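Local coordinates for protein putative NADPH:quinone reductase (Bacillus thuringiensis, PDB 3GMS) that probably reduces quinones with NADPH, as a member of the medium-chain dehydrogenase/reductase superfamily with a GroES-like and a Rossmann-type domain, at residues A[270-273]-A[279-282]. Numbering follows the deposited sequence.
Sequences HWND and KWQE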
loop_
_atom_site.group_PDB
_atom_site.type_symbol
_atom_site.label_atom_id
_atom_site.label_comp_id
_atom_site.label_asym_id
_atom_site.label_seq_id
_atom_site.Cartn_x
_atom_site.Cartn_y
_atom_site.Cartn_z
ATOM N N HIS A 270 5.465 0.141 11.501
ATOM C CA HIS A 270 6.520 0.715 12.312
ATOM C C HIS A 270 6.696 2.188 12.046
ATOM O O HIS A 270 6.759 2.963 12.986
ATOM C CB HIS A 270 7.816 -0.055 12.056
ATOM C CG HIS A 270 7.714 -1.483 12.490
ATOM N ND1 HIS A 270 7.058 -1.859 13.647
ATOM C CD2 HIS A 270 8.146 -2.624 11.914
ATOM C CE1 HIS A 270 7.129 -3.172 13.784
ATOM N NE2 HIS A 270 7.768 -3.657 12.733
ATOM N N TRP A 271 6.755 2.569 10.769
ATOM C CA TRP A 271 6.916 3.998 10.437
ATOM C C TRP A 271 5.857 4.880 11.130
ATOM O O TRP A 271 6.173 5.942 11.719
ATOM C CB TRP A 271 6.885 4.230 8.942
ATOM C CG TRP A 271 7.259 5.684 8.632
ATOM C CD1 TRP A 271 8.503 6.214 8.659
ATOM C CD2 TRP A 271 6.356 6.759 8.312
ATOM N NE1 TRP A 271 8.447 7.573 8.328
ATOM C CE2 TRP A 271 7.144 7.926 8.115
ATOM C CE3 TRP A 271 4.966 6.846 8.144
ATOM C CZ2 TRP A 271 6.582 9.172 7.778
ATOM C CZ3 TRP A 271 4.402 8.076 7.773
ATOM C CH2 TRP A 271 5.220 9.229 7.606
ATOM N N ASN A 272 4.601 4.450 11.045
ATOM C CA ASN A 272 3.485 5.106 11.749
ATOM C C ASN A 272 3.791 5.412 13.211
ATOM O O ASN A 272 3.377 6.455 13.716
ATOM C CB ASN A 272 2.221 4.240 11.694
ATOM C CG ASN A 272 1.515 4.278 10.331
ATOM O OD1 ASN A 272 1.912 5.002 9.420
ATOM N ND2 ASN A 272 0.446 3.485 10.203
ATOM N N ASP A 273 4.500 4.513 13.891
ATOM C CA ASP A 273 4.818 4.701 15.307
ATOM C C ASP A 273 6.110 5.465 15.554
ATOM O O ASP A 273 6.341 5.832 16.695
ATOM C CB ASP A 273 4.911 3.352 16.018
ATOM C CG ASP A 273 3.546 2.702 16.232
ATOM O OD1 ASP A 273 2.518 3.386 16.141
ATOM O OD2 ASP A 273 3.514 1.487 16.515
ATOM N N LYS A 279 3.666 14.955 12.054
ATOM C CA LYS A 279 4.434 14.611 10.863
ATOM C C LYS A 279 3.639 13.694 9.908
ATOM O O LYS A 279 3.743 13.802 8.665
ATOM C CB LYS A 279 5.748 13.928 11.224
ATOM C CG LYS A 279 6.500 13.523 9.961
ATOM C CD LYS A 279 7.974 13.238 10.117
ATOM C CE LYS A 279 8.492 12.805 8.759
ATOM N NZ LYS A 279 9.947 12.887 8.697
ATOM N N TRP A 280 2.919 12.751 10.510
ATOM C CA TRP A 280 2.083 11.805 9.745
ATOM C C TRP A 280 1.037 12.616 8.940
ATOM O O TRP A 280 0.922 12.452 7.741
ATOM C CB TRP A 280 1.465 10.817 10.733
ATOM C CG TRP A 280 0.786 9.619 10.131
ATOM C CD1 TRP A 280 1.370 8.436 9.756
ATOM C CD2 TRP A 280 -0.606 9.487 9.858
ATOM N NE1 TRP A 280 0.408 7.580 9.252
ATOM C CE2 TRP A 280 -0.813 8.187 9.332
ATOM C CE3 TRP A 280 -1.711 10.320 10.049
ATOM C CZ2 TRP A 280 -2.085 7.721 8.941
ATOM C CZ3 TRP A 280 -2.978 9.857 9.665
ATOM C CH2 TRP A 280 -3.146 8.554 9.137
ATOM N N GLN A 281 0.317 13.532 9.597
ATOM C CA GLN A 281 -0.634 14.411 8.886
ATOM C C GLN A 281 0.014 15.291 7.817
ATOM O O GLN A 281 -0.521 15.416 6.717
ATOM C CB GLN A 281 -1.400 15.315 9.854
ATOM C CG GLN A 281 -2.337 14.621 10.792
ATOM C CD GLN A 281 -3.629 14.113 10.124
ATOM O OE1 GLN A 281 -4.054 14.595 9.057
ATOM N NE2 GLN A 281 -4.261 13.170 10.771
ATOM N N GLU A 282 1.176 15.889 8.129
ATOM C CA GLU A 282 1.912 16.708 7.171
ATOM C C GLU A 282 2.301 15.919 5.943
ATOM O O GLU A 282 2.284 16.426 4.816
ATOM C CB GLU A 282 3.187 17.218 7.821
ATOM C CG GLU A 282 2.911 18.405 8.664
ATOM C CD GLU A 282 2.597 19.585 7.775
ATOM O OE1 GLU A 282 3.547 20.099 7.150
ATOM O OE2 GLU A 282 1.406 19.947 7.667
#
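Trp280 reaches across to Asn272 and Trp271, and its indole is the place to start. From CB the side chain leaves with CG anti to the backbone N (chi1 -169°), which swings the five-membered ring up against helix 268-274. The next atom out, Trp280 CD1, has two neighbours: Trp271 CZ3 at 3.6 Å and Asn272 OD1 at 3.5 Å. One atom further round, NE1 gives its hydrogen to Asn272 OD1, with 3.0 Å between Trp280 NE1 and that oxygen. The bond is bent, 135° at the hydrogen, and the indole nitrogen sits well above the carbonyl plane; the amide and ring planes are 84° apart. Beyond NE1 the benzo ring turns away from helix 268-274; Val111 and Phe284 are among the residues that meet Trp280, and Arg94 makes a cation-pi contact with it.

The two indoles meet rim to rim, neither lying over the other, with the six-membered ring of Trp271 5.8 Å from the five-membered ring of Trp280, centroid to centroid. Lys279 runs past the benzo end of Trp271, with Lys279 CE coming obliquely to 4.2 Å from Trp271 CZ2. The polar ends here share a partner: Glu138 of helix 127-139 accepts from Trp271 NE1 on one carboxylate oxygen and forms a salt bridge to Lys279 NZ with the other. Asn272 is held from two directions, since ND2 is hydrogen-bonded to Tyr126 OH while OD1 serves Trp280.

Leu130 of helix 127-139 touches both tryptophans. The arrangement is one of two consecutive helices, 268-274 and 277-292, joined by a two-residue link and packing their tryptophans together just after strand 262-265, the last in order of the six-stranded parallel sheet of the Rossmann-type domain.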